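PDB 3P9Z: uroporphyrinogen III cosynthase (HemD) from Helicobacter pylori, which probably catalyses the cyclisation of the linear tetrapyrrole hydroxymethylbilane to the macrocycle uroporphyrinogen III in porphyrin biosynthesis. Local coordinates for residues Ser163-Thr168 with Phe180-Asn185; Ala175-Phe180 with Leu197-Gln202. All blocks are in the same frame, centred on the assembly; numbering follows the deposited sequence.

Interactions 1 and 2 share one layer of side chains between the sheet and the helices over it, their centres about 9 Å apart. In interaction 1 the loop after helix 170-179 folds back on strand 164-167; in interaction 2 the end of that helix meets the end of helix 193-201. The bridging atoms are close: Leu165 CD1 lies 3.5 Å from Phe176 CZ, Phe167 CD2 3.8 Å from Leu199 CD1, and Phe182 CB 3.9 Å from Leu177 CD2. No ligand marks an active site near either contact; both lie in one alpha/beta unit, interaction 1 buried and interaction 2 partly so, about 21 and 17 Å from the chain centre.

Interaction 1: Ser163-Thr168 with Phe180-Asn185; sequences SILIFT and FEFLEN
Phe182 reaches from the loop to Leu165 and Phe167 on strand 164-167 with one edge of its ring. CB faces helix 170-179, where it packs on Leu177. Because CG stands anti to the backbone N (chi1 -165°), the ring swings toward the strand although the bond from CA to CB does not aim there. CD2 passes 4.3 Å from Leu165 CD1. CE2 does most of the touching: it comes to 3.8 Å from Leu165 CD1, the methyl approaching obliquely to the ring, and to 4.2 Å from Phe167 CE2. The two phenyl groups meet edge to edge, each CE2 near the plane of the other ring, with the planes inclined by roughly 38°; this is neither a parallel nor a T-shaped stack. Leu165 and Phe167, two residues apart, both point toward the loop, as alternation along a strand requires.

No hydrogen bond joins the two segments. At their other ends Ser163 O and Asn185 O lie 4.3 Å apart, while Asn185 turns its amide to neighbours: OD1 accepts from Lys162 N and ND2 donates to Glu161 OE1. Of the 133 Å² buried, Ser163 and Asn185 account for 48 Å²; the rest comes from Leu165, Phe167 and Phe182.

In the fold, these residues belong to a beta-alpha-beta crossover: strand 164-167, helix 170-179, and the loop leading to the parallel neighbour strand 187-190. Phe182 lies against Phe176 of the helix and meets Tyr186 edge-to-face, whereas Ile166 packs beneath the sheet on helix 214-223.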
ATOM      1  N   SER A 163      11.085  -0.904 -23.107  1.00 26.96           N
ATOM      2  CA  SER A 163       9.978  -0.410 -22.270  1.00 25.91           C
ATOM      3  C   SER A 163      10.449   0.520 -21.163  1.00 25.07           C
ATOM      4  O   SER A 163      11.526   0.337 -20.594  1.00 24.19           O
ATOM      5  CB  SER A 163       9.215  -1.564 -21.601  1.00 25.59           C
ATOM      6  OG  SER A 163       8.547  -2.389 -22.543  1.00 27.04           O
ATOM      7  N   ILE A 164       9.614   1.508 -20.860  1.00 24.41           N
ATOM      8  CA  ILE A 164       9.764   2.316 -19.657  1.00 24.45           C
ATOM      9  C   ILE A 164       8.853   1.738 -18.558  1.00 24.28           C
ATOM     10  O   ILE A 164       7.642   1.679 -18.729  1.00 24.54           O
ATOM     11  CB  ILE A 164       9.396   3.797 -19.923  1.00 24.45           C
ATOM     12  CG1 ILE A 164      10.327   4.423 -20.981  1.00 24.99           C
ATOM     13  CG2 ILE A 164       9.439   4.604 -18.634  1.00 23.93           C
ATOM     14  CD1 ILE A 164       9.650   5.510 -21.819  1.00 26.08           C
ATOM     15  N   LEU A 165       9.443   1.350 -17.432  1.00 23.67           N
ATOM     16  CA  LEU A 165       8.713   0.675 -16.361  1.00 23.67           C
ATOM     17  C   LEU A 165       8.563   1.566 -15.128  1.00 23.49           C
ATOM     18  O   LEU A 165       9.569   2.020 -14.543  1.00 22.93           O
ATOM     19  CB  LEU A 165       9.425  -0.624 -15.960  1.00 23.26           C
ATOM     20  CG  LEU A 165       9.930  -1.513 -17.097  1.00 24.94           C
ATOM     21  CD1 LEU A 165      10.782  -2.624 -16.540  1.00 25.00           C
ATOM     22  CD2 LEU A 165       8.755  -2.070 -17.900  1.00 24.99           C
ATOM     23  N   ILE A 166       7.307   1.794 -14.742  1.00 22.66           N
ATOM     24  CA  ILE A 166       6.981   2.634 -13.580  1.00 22.37           C
ATOM     25  C   ILE A 166       6.738   1.790 -12.334  1.00 22.26           C
ATOM     26  O   ILE A 166       5.729   1.053 -12.243  1.00 22.20           O
ATOM     27  CB  ILE A 166       5.744   3.565 -13.850  1.00 22.48           C
ATOM     28  CG1 ILE A 166       5.998   4.468 -15.067  1.00 20.67           C
ATOM     29  CG2 ILE A 166       5.426   4.401 -12.603  1.00 21.89           C
ATOM     30  CD1 ILE A 166       4.796   5.259 -15.565  1.00 20.66           C
ATOM     31  N   PHE A 167       7.657   1.887 -11.374  1.00 21.84           N
ATOM     32  CA  PHE A 167       7.498   1.164 -10.106  1.00 22.01           C
ATOM     33  C   PHE A 167       6.911   2.066  -9.032  1.00 22.59           C
ATOM     34  O   PHE A 167       7.505   3.098  -8.687  1.00 21.32           O
ATOM     35  CB  PHE A 167       8.837   0.567  -9.656  1.00 21.66           C
ATOM     36  CG  PHE A 167       9.429  -0.405 -10.655  1.00 20.94           C
ATOM     37  CD1 PHE A 167       9.017  -1.748 -10.673  1.00 20.27           C
ATOM     38  CD2 PHE A 167      10.394   0.012 -11.561  1.00 20.43           C
ATOM     39  CE1 PHE A 167       9.558  -2.659 -11.605  1.00 19.71           C
ATOM     40  CE2 PHE A 167      10.954  -0.888 -12.496  1.00 20.54           C
ATOM     41  CZ  PHE A 167      10.525  -2.236 -12.515  1.00 19.62           C
ATOM     42  N   THR A 168       5.760   1.662  -8.490  1.00 21.78           N
ATOM     43  CA  THR A 168       5.004   2.517  -7.574  1.00 22.41           C
ATOM     44  C   THR A 168       5.195   2.162  -6.103  1.00 22.95           C
ATOM     45  O   THR A 168       4.668   2.847  -5.241  1.00 23.35           O
ATOM     46  CB  THR A 168       3.496   2.517  -7.912  1.00 22.35           C
ATOM     47  OG1 THR A 168       2.974   1.192  -7.739  1.00 23.26           O
ATOM     48  CG2 THR A 168       3.279   2.951  -9.360  1.00 22.63           C
ATOM     49  N   PHE A 180      11.182 -11.439 -13.864  1.00 27.37           N
ATOM     50  CA  PHE A 180      11.692 -10.932 -15.128  1.00 28.16           C
ATOM     51  C   PHE A 180      13.088 -10.365 -14.999  1.00 28.15           C
ATOM     52  O   PHE A 180      13.403  -9.666 -14.028  1.00 28.64           O
ATOM     53  CB  PHE A 180      10.763  -9.830 -15.665  1.00 27.27           C
ATOM     54  CG  PHE A 180       9.326 -10.259 -15.816  1.00 28.86           C
ATOM     55  CD1 PHE A 180       8.955 -11.198 -16.787  1.00 29.03           C
ATOM     56  CD2 PHE A 180       8.335  -9.722 -14.989  1.00 27.80           C
ATOM     57  CE1 PHE A 180       7.634 -11.586 -16.932  1.00 27.35           C
ATOM     58  CE2 PHE A 180       7.017 -10.107 -15.137  1.00 29.01           C
ATOM     59  CZ  PHE A 180       6.667 -11.039 -16.105  1.00 28.76           C
ATOM     60  N   GLU A 181      13.919 -10.656 -15.988  1.00 28.61           N
ATOM     61  CA  GLU A 181      15.221 -10.021 -16.119  1.00 29.48           C
ATOM     62  C   GLU A 181      15.002  -8.521 -16.344  1.00 29.11           C
ATOM     63  O   GLU A 181      14.114  -8.110 -17.094  1.00 28.87           O
ATOM     64  CB  GLU A 181      15.972 -10.650 -17.308  1.00 30.08           C
ATOM     65  CG  GLU A 181      17.394 -10.136 -17.571  1.00 34.39           C
ATOM     66  CD  GLU A 181      18.028 -10.693 -18.879  1.00 39.86           C
ATOM     67  OE1 GLU A 181      17.323 -11.339 -19.698  1.00 42.13           O
ATOM     68  OE2 GLU A 181      19.240 -10.463 -19.100  1.00 41.73           O
ATOM     69  N   PHE A 182      15.781  -7.705 -15.650  1.00 29.23           N
ATOM     70  CA  PHE A 182      15.799  -6.304 -15.941  1.00 29.39           C
ATOM     71  C   PHE A 182      16.843  -6.077 -17.028  1.00 29.64           C
ATOM     72  O   PHE A 182      18.057  -6.065 -16.774  1.00 29.60           O
ATOM     73  CB  PHE A 182      16.076  -5.434 -14.711  1.00 29.02           C
ATOM     74  CG  PHE A 182      15.743  -3.985 -14.937  1.00 28.60           C
ATOM     75  CD1 PHE A 182      16.664  -3.130 -15.557  1.00 27.45           C
ATOM     76  CD2 PHE A 182      14.495  -3.482 -14.585  1.00 27.46           C
ATOM     77  CE1 PHE A 182      16.355  -1.810 -15.792  1.00 27.11           C
ATOM     78  CE2 PHE A 182      14.177  -2.161 -14.828  1.00 27.34           C
ATOM     79  CZ  PHE A 182      15.109  -1.316 -15.431  1.00 27.91           C
ATOM     80  N   LEU A 183      16.336  -5.926 -18.243  1.00 30.32           N
ATOM     81  CA  LEU A 183      17.146  -5.661 -19.422  1.00 31.04           C
ATOM     82  C   LEU A 183      17.803  -4.296 -19.301  1.00 30.81           C
ATOM     83  O   LEU A 183      17.203  -3.346 -18.781  1.00 30.26           O
ATOM     84  CB  LEU A 183      16.259  -5.704 -20.671  1.00 30.99           C
ATOM     85  CG  LEU A 183      15.475  -6.977 -20.982  1.00 33.76           C
ATOM     86  CD1 LEU A 183      14.762  -6.825 -22.319  1.00 34.81           C
ATOM     87  CD2 LEU A 183      16.369  -8.245 -20.997  1.00 34.82           C
ATOM     88  N   GLU A 184      19.040  -4.196 -19.781  1.00 31.35           N
ATOM     89  CA  GLU A 184      19.775  -2.928 -19.750  1.00 31.49           C
ATOM     90  C   GLU A 184      19.033  -1.819 -20.520  1.00 31.06           C
ATOM     91  O   GLU A 184      19.130  -0.641 -20.164  1.00 31.88           O
ATOM     92  CB  GLU A 184      21.194  -3.116 -20.295  1.00 32.11           C
ATOM     93  N   ASN A 185      18.278  -2.209 -21.545  1.00 30.26           N
ATOM     94  CA  ASN A 185      17.522  -1.262 -22.365  1.00 29.70           C
ATOM     95  C   ASN A 185      16.147  -0.823 -21.801  1.00 29.26           C
ATOM     96  O   ASN A 185      15.491   0.076 -22.356  1.00 29.40           O
ATOM     97  CB  ASN A 185      17.463  -1.709 -23.843  1.00 29.67           C
ATOM     98  CG  ASN A 185      16.494  -2.871 -24.108  1.00 32.12           C
ATOM     99  OD1 ASN A 185      15.508  -3.094 -23.398  1.00 32.85           O
ATOM    100  ND2 ASN A 185      16.773  -3.604 -25.170  1.00 34.24           N
TER

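Interaction 2: Ala175-Phe180 with Leu197-Gln202; sequences AFLHYF and LYLQEQ
Leu177 lays its CD1 methyl across the aliphatic stem of Gln202, 3.9 Å from CG and 4.0 Å from CB, the two side chains crossing at a slant. A second, looser approach takes the same CD1 to 4.4 Å from Leu199 CD2, one helical turn back. CD1 thus makes both of the close contacts from residues 175-180, and Leu177 gives up 61 of the 103 Å² buried here. With CG anti to the carbonyl carbon (chi1 -53°), Gln202 puts that atom 3.7 Å above the Tyr198 ring, offset toward the rim; the bend at chi2 then sets the course of the amide. CG thus touches ring and leucine methyl in directions roughly at right angles.

Both helices connect successive parallel strands of the sheet, 164-167 to 187-190 and 187-190 to 206-208, and their C-terminal ends are neighbours on it. The nearest CA atoms, those of Leu177 and Gln202, are still 9.1 Å apart, and side chains span the gap. Ile204, in the loop after helix 193-201, also touches Leu177.

With no hydrogen bond or charge pair across the segments, the contact relies on dispersion and burial of apolar surface; Gln202 contributes its methylenes to it, not its amide.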
ATOM      1  N   ALA A 175       8.626  -7.950  -6.869  1.00 23.56           N
ATOM      2  CA  ALA A 175       7.872  -8.942  -7.621  1.00 23.70           C
ATOM      3  C   ALA A 175       8.323  -8.967  -9.084  1.00 23.75           C
ATOM      4  O   ALA A 175       8.435 -10.031  -9.696  1.00 23.40           O
ATOM      5  CB  ALA A 175       6.382  -8.652  -7.531  1.00 22.94           C
ATOM      6  N   PHE A 176       8.578  -7.791  -9.646  1.00 24.16           N
ATOM      7  CA  PHE A 176       9.042  -7.742 -11.019  1.00 24.33           C
ATOM      8  C   PHE A 176      10.336  -8.531 -11.161  1.00 25.02           C
ATOM      9  O   PHE A 176      10.451  -9.387 -12.050  1.00 25.10           O
ATOM     10  CB  PHE A 176       9.239  -6.310 -11.493  1.00 24.07           C
ATOM     11  CG  PHE A 176       9.647  -6.208 -12.926  1.00 23.84           C
ATOM     12  CD1 PHE A 176      10.999  -6.176 -13.279  1.00 24.57           C
ATOM     13  CD2 PHE A 176       8.687  -6.158 -13.930  1.00 23.51           C
ATOM     14  CE1 PHE A 176      11.401  -6.085 -14.620  1.00 23.34           C
ATOM     15  CE2 PHE A 176       9.077  -6.070 -15.279  1.00 25.90           C
ATOM     16  CZ  PHE A 176      10.443  -6.028 -15.618  1.00 24.03           C
ATOM     17  N   LEU A 177      11.292  -8.252 -10.280  1.00 25.48           N
ATOM     18  CA  LEU A 177      12.617  -8.872 -10.367  1.00 26.87           C
ATOM     19  C   LEU A 177      12.558 -10.359 -10.061  1.00 27.10           C
ATOM     20  O   LEU A 177      13.355 -11.113 -10.570  1.00 28.13           O
ATOM     21  CB  LEU A 177      13.627  -8.167  -9.464  1.00 26.74           C
ATOM     22  CG  LEU A 177      13.975  -6.738  -9.915  1.00 27.79           C
ATOM     23  CD1 LEU A 177      14.897  -6.064  -8.901  1.00 28.65           C
ATOM     24  CD2 LEU A 177      14.603  -6.740 -11.320  1.00 26.52           C
ATOM     25  N   HIS A 178      11.591 -10.779  -9.257  1.00 27.37           N
ATOM     26  CA  HIS A 178      11.354 -12.214  -9.073  1.00 28.03           C
ATOM     27  C   HIS A 178      11.100 -12.908 -10.407  1.00 27.64           C
ATOM     28  O   HIS A 178      11.610 -13.994 -10.641  1.00 28.44           O
ATOM     29  CB  HIS A 178      10.194 -12.483  -8.105  1.00 27.64           C
ATOM     30  CG  HIS A 178       9.973 -13.939  -7.832  1.00 29.30           C
ATOM     31  ND1 HIS A 178      10.466 -14.575  -6.711  1.00 29.81           N
ATOM     32  CD2 HIS A 178       9.356 -14.897  -8.567  1.00 30.64           C
ATOM     33  CE1 HIS A 178      10.139 -15.855  -6.756  1.00 30.55           C
ATOM     34  NE2 HIS A 178       9.472 -16.078  -7.875  1.00 30.02           N
ATOM     35  N   TYR A 179      10.322 -12.284 -11.287  1.00 27.44           N
ATOM     36  CA  TYR A 179       9.874 -12.971 -12.496  1.00 27.73           C
ATOM     37  C   TYR A 179      10.637 -12.645 -13.775  1.00 27.81           C
ATOM     38  O   TYR A 179      10.704 -13.471 -14.680  1.00 27.51           O
ATOM     39  CB  TYR A 179       8.391 -12.705 -12.737  1.00 28.22           C
ATOM     40  CG  TYR A 179       7.458 -13.542 -11.881  1.00 29.10           C
ATOM     41  CD1 TYR A 179       7.382 -14.927 -12.047  1.00 30.83           C
ATOM     42  CD2 TYR A 179       6.619 -12.946 -10.933  1.00 29.82           C
ATOM     43  CE1 TYR A 179       6.527 -15.702 -11.266  1.00 31.44           C
ATOM     44  CE2 TYR A 179       5.733 -13.723 -10.150  1.00 29.39           C
ATOM     45  CZ  TYR A 179       5.693 -15.087 -10.326  1.00 31.34           C
ATOM     46  OH  TYR A 179       4.837 -15.865  -9.562  1.00 31.49           O
ATOM     47  N   PHE A 180      11.182 -11.439 -13.864  1.00 27.37           N
ATOM     48  CA  PHE A 180      11.692 -10.932 -15.128  1.00 28.16           C
ATOM     49  C   PHE A 180      13.088 -10.365 -14.999  1.00 28.15           C
ATOM     50  O   PHE A 180      13.403  -9.666 -14.028  1.00 28.64           O
ATOM     51  CB  PHE A 180      10.763  -9.830 -15.665  1.00 27.27           C
ATOM     52  CG  PHE A 180       9.326 -10.259 -15.816  1.00 28.86           C
ATOM     53  CD1 PHE A 180       8.955 -11.198 -16.787  1.00 29.03           C
ATOM     54  CD2 PHE A 180       8.335  -9.722 -14.989  1.00 27.80           C
ATOM     55  CE1 PHE A 180       7.634 -11.586 -16.932  1.00 27.35           C
ATOM     56  CE2 PHE A 180       7.017 -10.107 -15.137  1.00 29.01           C
ATOM     57  CZ  PHE A 180       6.667 -11.039 -16.105  1.00 28.76           C
ATOM     58  N   LEU A 197      15.844   3.607  -4.151  1.00 23.54           N
ATOM     59  CA  LEU A 197      17.016   3.142  -3.411  1.00 24.24           C
ATOM     60  C   LEU A 197      17.005   1.624  -3.218  1.00 24.32           C
ATOM     61  O   LEU A 197      18.063   0.981  -3.135  1.00 24.18           O
ATOM     62  CB  LEU A 197      17.167   3.900  -2.077  1.00 24.31           C
ATOM     63  CG  LEU A 197      17.499   5.396  -2.246  1.00 24.27           C
ATOM     64  CD1 LEU A 197      17.454   6.161  -0.918  1.00 24.54           C
ATOM     65  CD2 LEU A 197      18.860   5.570  -2.897  1.00 19.92           C
ATOM     66  N   TYR A 198      15.806   1.051  -3.178  1.00 24.45           N
ATOM     67  CA  TYR A 198      15.681  -0.405  -3.218  1.00 23.97           C
ATOM     68  C   TYR A 198      16.195  -0.942  -4.559  1.00 23.65           C
ATOM     69  O   TYR A 198      17.034  -1.848  -4.596  1.00 23.14           O
ATOM     70  CB  TYR A 198      14.237  -0.851  -2.987  1.00 24.59           C
ATOM     71  CG  TYR A 198      14.095  -2.321  -3.281  1.00 26.06           C
ATOM     72  CD1 TYR A 198      14.466  -3.273  -2.328  1.00 26.58           C
ATOM     73  CD2 TYR A 198      13.667  -2.757  -4.533  1.00 25.91           C
ATOM     74  CE1 TYR A 198      14.374  -4.645  -2.606  1.00 30.02           C
ATOM     75  CE2 TYR A 198      13.581  -4.135  -4.830  1.00 28.96           C
ATOM     76  CZ  TYR A 198      13.931  -5.057  -3.859  1.00 29.86           C
ATOM     77  OH  TYR A 198      13.845  -6.395  -4.130  1.00 32.76           O
ATOM     78  N   LEU A 199      15.695  -0.383  -5.661  1.00 22.94           N
ATOM     79  CA  LEU A 199      16.201  -0.739  -6.992  1.00 23.26           C
ATOM     80  C   LEU A 199      17.728  -0.595  -7.124  1.00 23.24           C
ATOM     81  O   LEU A 199      18.406  -1.451  -7.690  1.00 22.12           O
ATOM     82  CB  LEU A 199      15.499   0.080  -8.086  1.00 22.64           C
ATOM     83  CG  LEU A 199      14.048  -0.342  -8.361  1.00 23.27           C
ATOM     84  CD1 LEU A 199      13.350   0.665  -9.268  1.00 21.67           C
ATOM     85  CD2 LEU A 199      13.994  -1.733  -8.975  1.00 22.44           C
ATOM     86  N   GLN A 200      18.260   0.501  -6.600  1.00 24.18           N
ATOM     87  CA  GLN A 200      19.702   0.750  -6.676  1.00 25.67           C
ATOM     88  C   GLN A 200      20.506  -0.299  -5.875  1.00 26.37           C
ATOM     89  O   GLN A 200      21.602  -0.694  -6.282  1.00 26.42           O
ATOM     90  CB  GLN A 200      19.972   2.163  -6.177  1.00 25.58           C
ATOM     91  CG  GLN A 200      21.423   2.572  -6.141  1.00 27.94           C
ATOM     92  CD  GLN A 200      21.575   4.008  -5.680  1.00 30.69           C
ATOM     93  OE1 GLN A 200      20.942   4.929  -6.223  1.00 30.00           O
ATOM     94  NE2 GLN A 200      22.405   4.207  -4.668  1.00 32.37           N
ATOM     95  N   GLU A 201      19.946  -0.757  -4.751  1.00 27.20           N
ATOM     96  CA  GLU A 201      20.525  -1.852  -3.969  1.00 28.79           C
ATOM     97  C   GLU A 201      20.632  -3.099  -4.849  1.00 28.37           C
ATOM     98  O   GLU A 201      21.585  -3.874  -4.737  1.00 27.95           O
ATOM     99  CB  GLU A 201      19.666  -2.118  -2.712  1.00 29.76           C
ATOM    100  CG  GLU A 201      20.031  -3.395  -1.909  1.00 34.56           C
ATOM    101  CD  GLU A 201      19.078  -3.675  -0.733  1.00 39.86           C
ATOM    102  OE1 GLU A 201      18.081  -2.932  -0.559  1.00 41.73           O
ATOM    103  OE2 GLU A 201      19.326  -4.645   0.021  1.00 41.54           O
ATOM    104  N   GLN A 202      19.655  -3.267  -5.746  1.00 28.40           N
ATOM    105  CA  GLN A 202      19.628  -4.397  -6.669  1.00 28.45           C
ATOM    106  C   GLN A 202      20.507  -4.139  -7.898  1.00 28.07           C
ATOM    107  O   GLN A 202      20.529  -4.940  -8.818  1.00 28.56           O
ATOM    108  CB  GLN A 202      18.185  -4.715  -7.107  1.00 28.61           C
ATOM    109  CG  GLN A 202      17.157  -4.925  -5.960  1.00 29.38           C
ATOM    110  CD  GLN A 202      17.627  -5.890  -4.867  1.00 32.23           C
ATOM    111  OE1 GLN A 202      17.721  -5.520  -3.703  1.00 35.47           O
ATOM    112  NE2 GLN A 202      17.908  -7.129  -5.240  1.00 33.06           N
TER